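Long-range contacts in uncharacterized novel protein (Burkholderia pseudomallei K96243, PDB 3FJV), which is of unknown function, belongs to the DUF3501 family and forms a two-chain assembly in which each chain combines an eight-stranded antiparallel sheet with helices: residues 53-58 and 75-80; 88-93 and 142-147; 110-115 and 127-132. All coordinates share one frame; numbering follows the deposited sequence.

Interaction 1 joins two successive helices, interaction 2 pairs two strands in the middle of the sheet, and interaction 3 ties a loop to the strand next to 144-150. Interaction 3 is nested inside the chain loop that interaction 2 closes, and their centres lie about 8 Å apart; a probable hydrogen bond of 2.6 Å from H145 ND1 to D130 OD2 connects them. L80 links interaction 1 to interaction 2, its CD2 lying 3.6 Å from F146 CD1. The centres of interactions 1 and 3 are about 19 Å apart. All three touch the second subunit. No active site is established; a glycerol, probably from crystallisation, lies about 5 Å from the M58 side chain.

Interaction 1: 53-58 and 75-80; sequences YQIHEM and DAYLPL
The E57 carboxylate is gripped twice: R19 makes a salt bridge to OE1 and Y15 OH a hydrogen bond with OE2, tying helix 48-62 to helix 12-30. The two segments are the facing parts of a helical hairpin made by the successive helices 48-62 and 67-77, and the Y77 ring fills the join. An L80 N to Y77 O hydrogen bond (2.9 Å) closes the 3-10 turn after helix 67-77, with L80 on the same side as Y77. With CG beside the backbone N (chi1 -74°), the Y77 ring reaches across to helix 48-62, where Q54, I55 and M58 lie around it. Q54 meets it twice. Its CB lies 3.8 Å from Y77 CE1, and its amide end sits at the ring edge, with amide and ring planes 85° apart. L80 CD1 approaches that amide from the other segment. I55 runs past Y77 in the opposite direction and puts CG1 3.9 Å from Y77 CD2; it also packs on L74, within the partner helix. A103 of the second subunit packs on Y77, and T99 of that subunit on Q54, so the hairpin also takes part in the dimer contact. M58, built as selenomethionine, leaves the helix with CG anti to the backbone N, then bends twice; its terminal CE ends 3.6 Å from Y77 OH and 4.2 Å from Y77 CE2.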
ATOM      1  N   TYR A  53       2.199  -7.334  19.406  1.00 15.72           N
ATOM      2  CA  TYR A  53       2.564  -5.932  19.341  1.00 15.54           C
ATOM      3  C   TYR A  53       1.833  -5.196  18.216  1.00 19.49           C
ATOM      4  O   TYR A  53       1.267  -4.130  18.428  1.00 15.82           O
ATOM      5  CB  TYR A  53       4.060  -5.799  19.122  1.00 13.25           C
ATOM      6  CG  TYR A  53       4.549  -4.389  18.918  1.00 12.65           C
ATOM      7  CD1 TYR A  53       4.591  -3.501  19.981  1.00 16.01           C
ATOM      8  CD2 TYR A  53       4.979  -3.939  17.686  1.00 15.22           C
ATOM      9  CE1 TYR A  53       5.020  -2.190  19.833  1.00 16.63           C
ATOM     10  CE2 TYR A  53       5.479  -2.618  17.526  1.00 18.13           C
ATOM     11  CZ  TYR A  53       5.488  -1.759  18.601  1.00 18.14           C
ATOM     12  OH  TYR A  53       5.968  -0.474  18.504  1.00 18.98           O
ATOM     13  N   GLN A  54       1.832  -5.765  17.011  1.00 16.68           N
ATOM     14  CA  GLN A  54       1.164  -5.084  15.949  1.00 16.45           C
ATOM     15  C   GLN A  54      -0.315  -4.897  16.271  1.00 16.41           C
ATOM     16  O   GLN A  54      -0.888  -3.863  15.925  1.00 16.09           O
ATOM     17  CB  GLN A  54       1.341  -5.828  14.619  1.00 14.95           C
ATOM     18  CG  GLN A  54       2.704  -5.576  13.996  1.00 13.65           C
ATOM     19  CD  GLN A  54       3.005  -6.502  12.855  1.00 18.29           C
ATOM     20  OE1 GLN A  54       3.758  -7.513  13.007  1.00 21.95           O
ATOM     21  NE2 GLN A  54       2.424  -6.211  11.724  1.00 11.94           N
ATOM     22  N   ILE A  55      -0.943  -5.926  16.824  1.00 19.98           N
ATOM     23  CA  ILE A  55      -2.374  -5.840  17.179  1.00 17.46           C
ATOM     24  C   ILE A  55      -2.573  -4.779  18.243  1.00 17.87           C
ATOM     25  O   ILE A  55      -3.426  -3.904  18.124  1.00 16.30           O
ATOM     26  CB  ILE A  55      -2.989  -7.194  17.618  1.00 18.68           C
ATOM     27  CG1 ILE A  55      -2.969  -8.214  16.479  1.00 16.21           C
ATOM     28  CG2 ILE A  55      -4.433  -6.979  18.111  1.00 17.66           C
ATOM     29  CD1 ILE A  55      -3.089  -9.640  16.978  1.00 18.33           C
ATOM     30  N   HIS A  56      -1.744  -4.805  19.274  1.00 17.24           N
ATOM     31  CA  HIS A  56      -1.830  -3.782  20.298  1.00 17.18           C
ATOM     32  C   HIS A  56      -1.703  -2.357  19.695  1.00 15.91           C
ATOM     33  O   HIS A  56      -2.460  -1.424  20.048  1.00 16.25           O
ATOM     34  CB  HIS A  56      -0.750  -4.017  21.358  1.00 15.89           C
ATOM     35  CG  HIS A  56      -1.068  -5.101  22.355  1.00 14.64           C
ATOM     36  ND1 HIS A  56      -0.079  -5.814  22.992  1.00 14.73           N
ATOM     37  CD2 HIS A  56      -2.234  -5.514  22.897  1.00 15.95           C
ATOM     38  CE1 HIS A  56      -0.625  -6.621  23.889  1.00 18.61           C
ATOM     39  NE2 HIS A  56      -1.927  -6.454  23.860  1.00 20.65           N
ATOM     40  N   GLU A  57      -0.757  -2.199  18.787  1.00 14.34           N
ATOM     41  CA  GLU A  57      -0.499  -0.933  18.130  1.00 15.93           C
ATOM     42  C   GLU A  57      -1.698  -0.460  17.283  1.00 15.08           C
ATOM     43  O   GLU A  57      -2.155   0.684  17.402  1.00 15.19           O
ATOM     44  CB  GLU A  57       0.793  -1.026  17.292  1.00 14.04           C
ATOM     45  CG  GLU A  57       2.115  -0.833  18.089  1.00 14.44           C
ATOM     46  CD  GLU A  57       2.196   0.523  18.731  1.00 16.05           C
ATOM     47  OE1 GLU A  57       2.190   1.523  17.985  1.00 19.05           O
ATOM     48  OE2 GLU A  57       2.206   0.608  19.971  1.00 17.22           O
HETATM   49  N   MSE A  58      -2.275  -1.372  16.526  1.00 12.65           N
HETATM   50  CA  MSE A  58      -3.449  -1.032  15.759  1.00 15.15           C
HETATM   51  C   MSE A  58      -4.620  -0.592  16.638  1.00 14.64           C
HETATM   52  O   MSE A  58      -5.236   0.447  16.384  1.00 14.28           O
HETATM   53  CB  MSE A  58      -3.914  -2.212  14.897  1.00 13.53           C
HETATM   54  CG  MSE A  58      -5.167  -1.897  13.973  1.00 12.13           C
HETATM   55 SE   MSE A  58      -4.835  -0.835  12.436  0.75  7.77          SE
HETATM   56  CE  MSE A  58      -4.538  -2.248  11.102  1.00  9.04           C
ATOM     57  N   ASP A  75      -8.258 -11.236  13.356  1.00 15.14           N
ATOM     58  CA  ASP A  75      -8.469 -12.035  12.150  1.00 13.18           C
ATOM     59  C   ASP A  75      -7.674 -11.440  11.006  1.00 17.21           C
ATOM     60  O   ASP A  75      -7.169 -12.159  10.170  1.00 19.13           O
ATOM     61  CB  ASP A  75      -9.939 -12.057  11.753  1.00 16.59           C
ATOM     62  CG  ASP A  75     -10.823 -12.810  12.731  1.00 23.09           C
ATOM     63  OD1 ASP A  75     -10.309 -13.529  13.585  1.00 20.94           O
ATOM     64  OD2 ASP A  75     -12.066 -12.679  12.637  1.00 23.41           O
ATOM     65  N   ALA A  76      -7.504 -10.109  10.981  1.00 17.99           N
ATOM     66  CA  ALA A  76      -6.722  -9.480   9.922  1.00 16.62           C
ATOM     67  C   ALA A  76      -5.232  -9.862   9.964  1.00 15.78           C
ATOM     68  O   ALA A  76      -4.552  -9.939   8.896  1.00 18.54           O
ATOM     69  CB  ALA A  76      -6.853  -7.962   9.968  1.00 13.66           C
ATOM     70  N   TYR A  77      -4.717 -10.037  11.179  1.00 16.52           N
ATOM     71  CA  TYR A  77      -3.326 -10.414  11.400  1.00 13.97           C
ATOM     72  C   TYR A  77      -3.038 -11.928  11.472  1.00 17.84           C
ATOM     73  O   TYR A  77      -1.872 -12.317  11.500  1.00 16.75           O
ATOM     74  CB  TYR A  77      -2.755  -9.697  12.645  1.00 16.04           C
ATOM     75  CG  TYR A  77      -2.461  -8.205  12.408  1.00 14.10           C
ATOM     76  CD1 TYR A  77      -1.245  -7.793  11.888  1.00 14.76           C
ATOM     77  CD2 TYR A  77      -3.405  -7.221  12.707  1.00 17.95           C
ATOM     78  CE1 TYR A  77      -0.964  -6.445  11.693  1.00 16.08           C
ATOM     79  CE2 TYR A  77      -3.144  -5.911  12.525  1.00 19.11           C
ATOM     80  CZ  TYR A  77      -1.901  -5.507  12.027  1.00 17.67           C
ATOM     81  OH  TYR A  77      -1.616  -4.182  11.794  1.00 17.37           O
ATOM     82  N   LEU A  78      -4.078 -12.757  11.444  1.00 18.96           N
ATOM     83  CA  LEU A  78      -3.940 -14.221  11.434  1.00 21.70           C
ATOM     84  C   LEU A  78      -3.002 -14.781  10.355  1.00 21.30           C
ATOM     85  O   LEU A  78      -2.317 -15.745  10.604  1.00 23.77           O
ATOM     86  CB  LEU A  78      -5.302 -14.888  11.196  1.00 21.62           C
ATOM     87  CG  LEU A  78      -5.331 -16.419  11.372  1.00 30.10           C
ATOM     88  CD1 LEU A  78      -5.038 -16.799  12.826  1.00 25.25           C
ATOM     89  CD2 LEU A  78      -6.722 -16.972  10.973  1.00 35.57           C
ATOM     90  N   PRO A  79      -2.997 -14.195   9.143  1.00 21.64           N
ATOM     91  CA  PRO A  79      -2.033 -14.635   8.157  1.00 20.40           C
ATOM     92  C   PRO A  79      -0.579 -14.678   8.653  1.00 19.39           C
ATOM     93  O   PRO A  79       0.213 -15.449   8.121  1.00 19.77           O
ATOM     94  CB  PRO A  79      -2.172 -13.603   7.014  1.00 22.62           C
ATOM     95  CG  PRO A  79      -3.544 -13.029   7.189  1.00 26.89           C
ATOM     96  CD  PRO A  79      -3.854 -13.106   8.639  1.00 25.11           C
ATOM     97  N   LEU A  80      -0.205 -13.845   9.628  1.00 18.33           N
ATOM     98  CA  LEU A  80       1.168 -13.853  10.093  1.00 15.95           C
ATOM     99  C   LEU A  80       1.525 -14.976  11.103  1.00 16.23           C
ATOM    100  O   LEU A  80       2.727 -15.124  11.467  1.00 16.36           O
ATOM    101  CB  LEU A  80       1.559 -12.477  10.644  1.00 16.69           C
ATOM    102  CG  LEU A  80       1.282 -11.261   9.768  1.00 20.71           C
ATOM    103  CD1 LEU A  80       1.775  -9.957  10.399  1.00 23.76           C
ATOM    104  CD2 LEU A  80       1.911 -11.502   8.400  1.00 15.21           C
TER

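Interaction 2: 88-93 and 142-147; sequences KATLQI and SAVHFL
Five backbone hydrogen bonds join 88-93 to 142-147. A89 and L147 exchange two, as do L91 and H145, and I93 N adds one to A143 O. The straightest is L147 N to A89 O (2.7 Å, 176°), arriving nearly along the C=O axis, whereas A89 N approaches L147 O from above the carbonyl plane. CA-H...O contacts fill the intervals, among them Q92 CA to A143 O at 3.2 Å. On one face, T90 CG2 touches V144 CG1 at 3.6 Å and V144 CG2 lies alongside the Q92 chain; on the opposite face L147 CD1 reaches L91 CB at 4.0 Å. I93 CD1 comes to the edge of the H145 imidazole, 4.1 Å from H145 CD2. S142 OG donates a hydrogen bond to V144 O on a lone pair at 2.9 Å. H145 ND1 is hydrogen-bonded to D130 OD2, T90 OG1 to E46 OE2, and K88 NZ to the carbonyls of V81 and P79. The F146 ring makes a cation-pi contact with R102 of the second subunit. This is a regular antiparallel strand pair, with hydrogen-bonded and non-hydrogen-bonded pairs alternating, at the centre of an eight-stranded sheet.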
ATOM      1  N   LYS A  88       6.290 -17.561   8.616  1.00 15.29           N
ATOM      2  CA  LYS A  88       5.520 -16.425   8.112  1.00 16.07           C
ATOM      3  C   LYS A  88       6.378 -15.160   8.225  1.00 16.58           C
ATOM      4  O   LYS A  88       7.056 -14.982   9.222  1.00 17.11           O
ATOM      5  CB  LYS A  88       4.193 -16.248   8.894  1.00 15.40           C
ATOM      6  CG  LYS A  88       3.256 -17.467   8.980  1.00 18.97           C
ATOM      7  CD  LYS A  88       2.702 -17.871   7.687  1.00 21.31           C
ATOM      8  CE  LYS A  88       1.617 -18.976   7.840  1.00 19.97           C
ATOM      9  NZ  LYS A  88       0.387 -18.506   8.514  1.00 11.85           N
ATOM     10  N   ALA A  89       6.326 -14.288   7.208  1.00 16.33           N
ATOM     11  CA  ALA A  89       7.119 -13.054   7.156  1.00 14.98           C
ATOM     12  C   ALA A  89       6.355 -11.899   6.471  1.00 14.58           C
ATOM     13  O   ALA A  89       5.489 -12.102   5.614  1.00 13.99           O
ATOM     14  CB  ALA A  89       8.518 -13.281   6.497  1.00 11.67           C
ATOM     15  N   THR A  90       6.573 -10.702   6.975  1.00 15.63           N
ATOM     16  CA  THR A  90       6.154  -9.481   6.332  1.00 16.77           C
ATOM     17  C   THR A  90       7.352  -8.999   5.511  1.00 16.91           C
ATOM     18  O   THR A  90       8.465  -8.825   6.038  1.00 16.84           O
ATOM     19  CB  THR A  90       5.728  -8.401   7.379  1.00 18.32           C
ATOM     20  OG1 THR A  90       4.596  -8.889   8.122  1.00 15.50           O
ATOM     21  CG2 THR A  90       5.353  -7.103   6.653  1.00 16.67           C
ATOM     22  N   LEU A  91       7.112  -8.824   4.218  1.00 18.05           N
ATOM     23  CA  LEU A  91       8.093  -8.284   3.287  1.00 18.92           C
ATOM     24  C   LEU A  91       7.763  -6.810   3.062  1.00 19.63           C
ATOM     25  O   LEU A  91       6.619  -6.458   2.739  1.00 16.24           O
ATOM     26  CB  LEU A  91       8.057  -9.011   1.941  1.00 17.43           C
ATOM     27  CG  LEU A  91       8.965  -8.522   0.782  1.00 20.29           C
ATOM     28  CD1 LEU A  91      10.444  -8.774   0.969  1.00 16.33           C
ATOM     29  CD2 LEU A  91       8.566  -9.196  -0.553  1.00 17.11           C
ATOM     30  N   GLN A  92       8.781  -5.969   3.186  1.00 16.35           N
ATOM     31  CA  GLN A  92       8.622  -4.541   2.909  1.00 18.02           C
ATOM     32  C   GLN A  92       9.623  -4.142   1.856  1.00 20.67           C
ATOM     33  O   GLN A  92      10.768  -4.556   1.898  1.00 20.23           O
ATOM     34  CB  GLN A  92       8.789  -3.693   4.165  1.00 19.34           C
ATOM     35  CG  GLN A  92       7.638  -3.918   5.165  1.00 22.93           C
ATOM     36  CD  GLN A  92       7.502  -2.795   6.174  1.00 26.58           C
ATOM     37  OE1 GLN A  92       7.224  -1.635   5.792  1.00 28.04           O
ATOM     38  NE2 GLN A  92       7.653  -3.121   7.460  1.00 25.13           N
ATOM     39  N   ILE A  93       9.154  -3.362   0.893  1.00 20.28           N
ATOM     40  CA  ILE A  93       9.962  -2.821  -0.196  1.00 22.04           C
ATOM     41  C   ILE A  93      10.090  -1.347   0.143  1.00 25.72           C
ATOM     42  O   ILE A  93       9.063  -0.672   0.291  1.00 25.68           O
ATOM     43  CB  ILE A  93       9.218  -3.003  -1.542  1.00 20.20           C
ATOM     44  CG1 ILE A  93       8.955  -4.485  -1.802  1.00 22.61           C
ATOM     45  CG2 ILE A  93      10.035  -2.434  -2.731  1.00 20.60           C
ATOM     46  CD1 ILE A  93       7.834  -4.724  -2.841  1.00 27.14           C
ATOM     47  N   SER A 142       2.042  -3.275  -3.799  1.00 40.89           N
ATOM     48  CA  SER A 142       2.025  -2.860  -2.414  1.00 34.81           C
ATOM     49  C   SER A 142       3.495  -2.885  -2.022  1.00 27.17           C
ATOM     50  O   SER A 142       4.263  -3.700  -2.512  1.00 30.95           O
ATOM     51  CB  SER A 142       1.137  -3.818  -1.575  1.00 32.42           C
ATOM     52  OG  SER A 142       1.031  -3.442  -0.189  1.00 33.61           O
ATOM     53  N   ALA A 143       3.911  -1.936  -1.210  1.00 24.95           N
ATOM     54  CA  ALA A 143       5.238  -1.994  -0.630  1.00 23.26           C
ATOM     55  C   ALA A 143       5.268  -3.056   0.474  1.00 20.34           C
ATOM     56  O   ALA A 143       6.326  -3.261   1.080  1.00 24.45           O
ATOM     57  CB  ALA A 143       5.640  -0.610  -0.067  1.00 24.58           C
ATOM     58  N   VAL A 144       4.111  -3.654   0.813  1.00 15.46           N
ATOM     59  CA  VAL A 144       4.038  -4.631   1.942  1.00 15.69           C
ATOM     60  C   VAL A 144       3.318  -5.913   1.515  1.00 17.74           C
ATOM     61  O   VAL A 144       2.216  -5.856   1.012  1.00 21.73           O
ATOM     62  CB  VAL A 144       3.388  -4.050   3.196  1.00 17.48           C
ATOM     63  CG1 VAL A 144       3.397  -5.066   4.362  1.00 12.22           C
ATOM     64  CG2 VAL A 144       4.118  -2.766   3.638  1.00 20.54           C
ATOM     65  N   HIS A 145       3.937  -7.069   1.756  1.00 16.17           N
ATOM     66  CA  HIS A 145       3.340  -8.360   1.410  1.00 17.40           C
ATOM     67  C   HIS A 145       3.450  -9.305   2.601  1.00 18.49           C
ATOM     68  O   HIS A 145       4.349  -9.167   3.418  1.00 14.80           O
ATOM     69  CB  HIS A 145       4.097  -8.949   0.226  1.00 16.13           C
ATOM     70  CG  HIS A 145       3.965  -8.138  -1.023  1.00 18.17           C
ATOM     71  ND1 HIS A 145       2.941  -8.336  -1.927  1.00 17.91           N
ATOM     72  CD2 HIS A 145       4.724  -7.126  -1.524  1.00 18.79           C
ATOM     73  CE1 HIS A 145       3.067  -7.469  -2.924  1.00 23.06           C
ATOM     74  NE2 HIS A 145       4.155  -6.743  -2.716  1.00 19.28           N
ATOM     75  N   PHE A 146       2.502 -10.221   2.719  1.00 14.39           N
ATOM     76  CA  PHE A 146       2.514 -11.254   3.763  1.00 15.38           C
ATOM     77  C   PHE A 146       2.928 -12.565   3.107  1.00 17.44           C
ATOM     78  O   PHE A 146       2.282 -13.024   2.137  1.00 16.85           O
ATOM     79  CB  PHE A 146       1.116 -11.362   4.368  1.00 14.22           C
ATOM     80  CG  PHE A 146       0.692 -10.184   5.236  1.00 13.97           C
ATOM     81  CD1 PHE A 146       1.576  -9.186   5.645  1.00 15.62           C
ATOM     82  CD2 PHE A 146      -0.637 -10.122   5.711  1.00 18.09           C
ATOM     83  CE1 PHE A 146       1.168  -8.139   6.452  1.00 14.24           C
ATOM     84  CE2 PHE A 146      -1.050  -9.064   6.521  1.00 16.04           C
ATOM     85  CZ  PHE A 146      -0.110  -8.066   6.895  1.00 18.76           C
ATOM     86  N   LEU A 147       4.051 -13.137   3.543  1.00 12.14           N
ATOM     87  CA  LEU A 147       4.575 -14.339   2.920  1.00 13.22           C
ATOM     88  C   LEU A 147       4.459 -15.580   3.849  1.00 13.82           C
ATOM     89  O   LEU A 147       4.554 -15.465   5.108  1.00 14.64           O
ATOM     90  CB  LEU A 147       6.035 -14.139   2.528  1.00 13.98           C
ATOM     91  CG  LEU A 147       6.445 -12.921   1.708  1.00 19.85           C
ATOM     92  CD1 LEU A 147       7.975 -12.989   1.374  1.00 17.51           C
ATOM     93  CD2 LEU A 147       5.603 -12.724   0.502  1.00 19.47           C
TER

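Interaction 3: 110-115 and 127-132; sequences GIEDRV and AIADED
A127, E112 and A129 carry this contact between a 3-10 turn and a sheet strand. A127 makes the one direct hydrogen bond across it, N to V115 O at 3.0 Å, almost straight (172°) and nearly along the C=O axis. Its methyl CB lies 3.8 Å from E112 O, a carbonyl buried here with no hydrogen-bond partner in the model. E112 holds its CG in the crowded position between backbone N and carbonyl carbon (chi1 69°), which brings that CG tightly against A129 CB, 3.4 Å away. A bend at chi2 then carries the carboxylate across D130 at about a right angle and against the H145 ring; CG itself lies 3.8 Å from D130 OD2. The two carboxylates, 45° apart in plane, leave E112 OE2 4.2 Å from D130 OD2. Water 1, 2.7 Å from D130 OD2, is placed to donate to both, although other acceptors compete for its protons. H145 ND1 is hydrogen-bonded to D130 OD2, and D130 OD1 takes F146 N and a salt bridge from R102 of the second subunit, which would probably keep D130 charged. A second water accepts from A129 N at 2.8 Å and donates to D113 OD1 at 2.7 Å. The 110-115 segment links helix 98-107 to strand 115-119, and strand 125-129 runs between that strand and 144-150, where L147 packs on both A127 and A129.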
ATOM      1  N   GLY A 110       5.363  -8.746  -8.846  1.00 21.89           N
ATOM      2  CA  GLY A 110       5.520 -10.192  -8.676  1.00 20.14           C
ATOM      3  C   GLY A 110       6.744 -10.588  -7.865  1.00 19.41           C
ATOM      4  O   GLY A 110       6.991 -11.763  -7.671  1.00 18.13           O
ATOM      5  N   ILE A 111       7.496  -9.628  -7.349  1.00 16.34           N
ATOM      6  CA  ILE A 111       8.687  -9.975  -6.526  1.00 19.25           C
ATOM      7  C   ILE A 111       8.364 -10.807  -5.290  1.00 16.58           C
ATOM      8  O   ILE A 111       9.150 -11.657  -4.878  1.00 20.01           O
ATOM      9  CB  ILE A 111       9.504  -8.713  -6.128  1.00 17.01           C
ATOM     10  CG1 ILE A 111      10.894  -9.127  -5.658  1.00 18.57           C
ATOM     11  CG2 ILE A 111       8.768  -7.841  -5.083  1.00 18.10           C
ATOM     12  CD1 ILE A 111      11.884  -7.963  -5.551  1.00 23.52           C
ATOM     13  N   GLU A 112       7.205 -10.582  -4.695  1.00 18.47           N
ATOM     14  CA  GLU A 112       6.789 -11.346  -3.517  1.00 20.01           C
ATOM     15  C   GLU A 112       6.691 -12.858  -3.743  1.00 23.14           C
ATOM     16  O   GLU A 112       6.705 -13.613  -2.786  1.00 22.59           O
ATOM     17  CB  GLU A 112       5.478 -10.812  -2.962  1.00 22.07           C
ATOM     18  CG  GLU A 112       4.223 -11.043  -3.830  1.00 21.78           C
ATOM     19  CD  GLU A 112       4.072 -10.024  -4.979  1.00 27.28           C
ATOM     20  OE1 GLU A 112       5.012  -9.270  -5.243  1.00 24.39           O
ATOM     21  OE2 GLU A 112       3.009  -9.979  -5.610  1.00 24.03           O
ATOM     22  N   ASP A 113       6.580 -13.275  -5.009  1.00 21.77           N
ATOM     23  CA  ASP A 113       6.529 -14.687  -5.402  1.00 23.33           C
ATOM     24  C   ASP A 113       7.925 -15.270  -5.681  1.00 19.88           C
ATOM     25  O   ASP A 113       8.028 -16.462  -5.890  1.00 20.66           O
ATOM     26  CB  ASP A 113       5.779 -14.850  -6.751  1.00 21.39           C
ATOM     27  CG  ASP A 113       4.413 -14.258  -6.744  1.00 29.04           C
ATOM     28  OD1 ASP A 113       3.744 -14.338  -5.707  1.00 27.04           O
ATOM     29  OD2 ASP A 113       3.971 -13.777  -7.819  1.00 36.95           O
ATOM     30  N   ARG A 114       8.971 -14.432  -5.718  1.00 16.99           N
ATOM     31  CA  ARG A 114      10.309 -14.838  -6.200  1.00 16.49           C
ATOM     32  C   ARG A 114      11.361 -14.861  -5.096  1.00 17.66           C
ATOM     33  O   ARG A 114      12.507 -15.162  -5.352  1.00 19.02           O
ATOM     34  CB  ARG A 114      10.769 -13.918  -7.321  1.00 16.46           C
ATOM     35  CG  ARG A 114       9.819 -13.751  -8.473  1.00 19.87           C
ATOM     36  CD  ARG A 114       9.244 -15.045  -8.979  1.00 24.21           C
ATOM     37  NE  ARG A 114      10.256 -16.065  -9.274  1.00 20.52           N
ATOM     38  CZ  ARG A 114       9.966 -17.280  -9.736  1.00 26.32           C
ATOM     39  NH1 ARG A 114       8.720 -17.604  -9.991  1.00 27.39           N
ATOM     40  NH2 ARG A 114      10.931 -18.165  -9.980  1.00 25.46           N
ATOM     41  N   VAL A 115      10.930 -14.620  -3.859  1.00 19.27           N
ATOM     42  CA  VAL A 115      11.773 -14.733  -2.672  1.00 18.61           C
ATOM     43  C   VAL A 115      11.743 -16.167  -2.223  1.00 16.20           C
ATOM     44  O   VAL A 115      10.703 -16.741  -2.041  1.00 18.59           O
ATOM     45  CB  VAL A 115      11.283 -13.813  -1.514  1.00 18.27           C
ATOM     46  CG1 VAL A 115      12.000 -14.180  -0.175  1.00 20.32           C
ATOM     47  CG2 VAL A 115      11.479 -12.327  -1.897  1.00 18.39           C
ATOM     48  N   ALA A 127       8.265 -18.371  -1.358  1.00 19.32           N
ATOM     49  CA  ALA A 127       7.187 -17.804  -0.587  1.00 19.14           C
ATOM     50  C   ALA A 127       5.892 -17.904  -1.361  1.00 18.06           C
ATOM     51  O   ALA A 127       5.877 -17.776  -2.580  1.00 16.57           O
ATOM     52  CB  ALA A 127       7.476 -16.325  -0.240  1.00 18.51           C
ATOM     53  N   ILE A 128       4.825 -18.203  -0.644  1.00 18.07           N
ATOM     54  CA  ILE A 128       3.462 -18.064  -1.164  0.50 19.35           C
ATOM     55  C   ILE A 128       2.938 -16.795  -0.534  1.00 16.76           C
ATOM     56  O   ILE A 128       2.863 -16.708   0.705  1.00 18.68           O
ATOM     57  CB  ILE A 128       2.546 -19.255  -0.779  0.50 21.19           C
ATOM     58  CG1 ILE A 128       3.149 -20.579  -1.257  0.50 23.30           C
ATOM     59  CG2 ILE A 128       1.150 -19.065  -1.378  0.50 20.01           C
ATOM     60  CD1 ILE A 128       3.349 -20.635  -2.754  0.50 21.16           C
ATOM     61  N   ALA A 129       2.607 -15.808  -1.372  1.00 17.03           N
ATOM     62  CA  ALA A 129       2.276 -14.449  -0.919  1.00 16.09           C
ATOM     63  C   ALA A 129       0.804 -14.093  -0.931  1.00 17.64           C
ATOM     64  O   ALA A 129       0.070 -14.484  -1.843  1.00 13.97           O
ATOM     65  CB  ALA A 129       3.042 -13.428  -1.783  1.00 16.14           C
ATOM     66  N   ASP A 130       0.381 -13.351   0.083  1.00 14.57           N
ATOM     67  CA  ASP A 130      -0.870 -12.564   0.034  1.00 16.13           C
ATOM     68  C   ASP A 130      -2.118 -13.417  -0.190  1.00 18.77           C
ATOM     69  O   ASP A 130      -3.077 -12.984  -0.842  1.00 14.38           O
ATOM     70  CB  ASP A 130      -0.756 -11.427  -1.033  1.00 18.53           C
ATOM     71  CG  ASP A 130       0.490 -10.557  -0.843  1.00 21.62           C
ATOM     72  OD1 ASP A 130       0.820 -10.222   0.339  1.00 15.99           O
ATOM     73  OD2 ASP A 130       1.120 -10.214  -1.880  1.00 18.85           O
ATOM     74  N   GLU A 131      -2.156 -14.593   0.442  1.00 16.62           N
ATOM     75  CA  GLU A 131      -3.295 -15.496   0.267  1.00 16.25           C
ATOM     76  C   GLU A 131      -4.562 -14.931   0.920  1.00 20.62           C
ATOM     77  O   GLU A 131      -5.661 -15.326   0.603  1.00 19.84           O
ATOM     78  CB  GLU A 131      -2.980 -16.846   0.861  1.00 18.86           C
ATOM     79  CG  GLU A 131      -2.000 -17.640   0.016  1.00 20.26           C
ATOM     80  CD  GLU A 131      -1.485 -18.838   0.761  1.00 26.06           C
ATOM     81  OE1 GLU A 131      -0.728 -18.642   1.768  1.00 23.67           O
ATOM     82  OE2 GLU A 131      -1.866 -19.969   0.343  1.00 21.22           O
ATOM     83  N   ASP A 132      -4.379 -13.998   1.843  1.00 19.65           N
ATOM     84  CA  ASP A 132      -5.499 -13.324   2.469  1.00 22.84           C
ATOM     85  C   ASP A 132      -6.160 -12.268   1.607  1.00 25.67           C
ATOM     86  O   ASP A 132      -7.175 -11.677   2.003  1.00 27.26           O
ATOM     87  CB  ASP A 132      -5.050 -12.713   3.786  1.00 21.09           C
ATOM     88  CG  ASP A 132      -3.940 -11.717   3.619  1.00 16.77           C
ATOM     89  OD1 ASP A 132      -2.978 -11.981   2.871  1.00 19.25           O
ATOM     90  OD2 ASP A 132      -4.023 -10.656   4.232  1.00 17.39           O
TER
HETATM   91  O   HOH W   1       0.388 -10.962  -4.421  1.00 31.86           O
HETATM   92  O   HOH W   2       2.861 -16.290  -4.086  1.00 33.38           O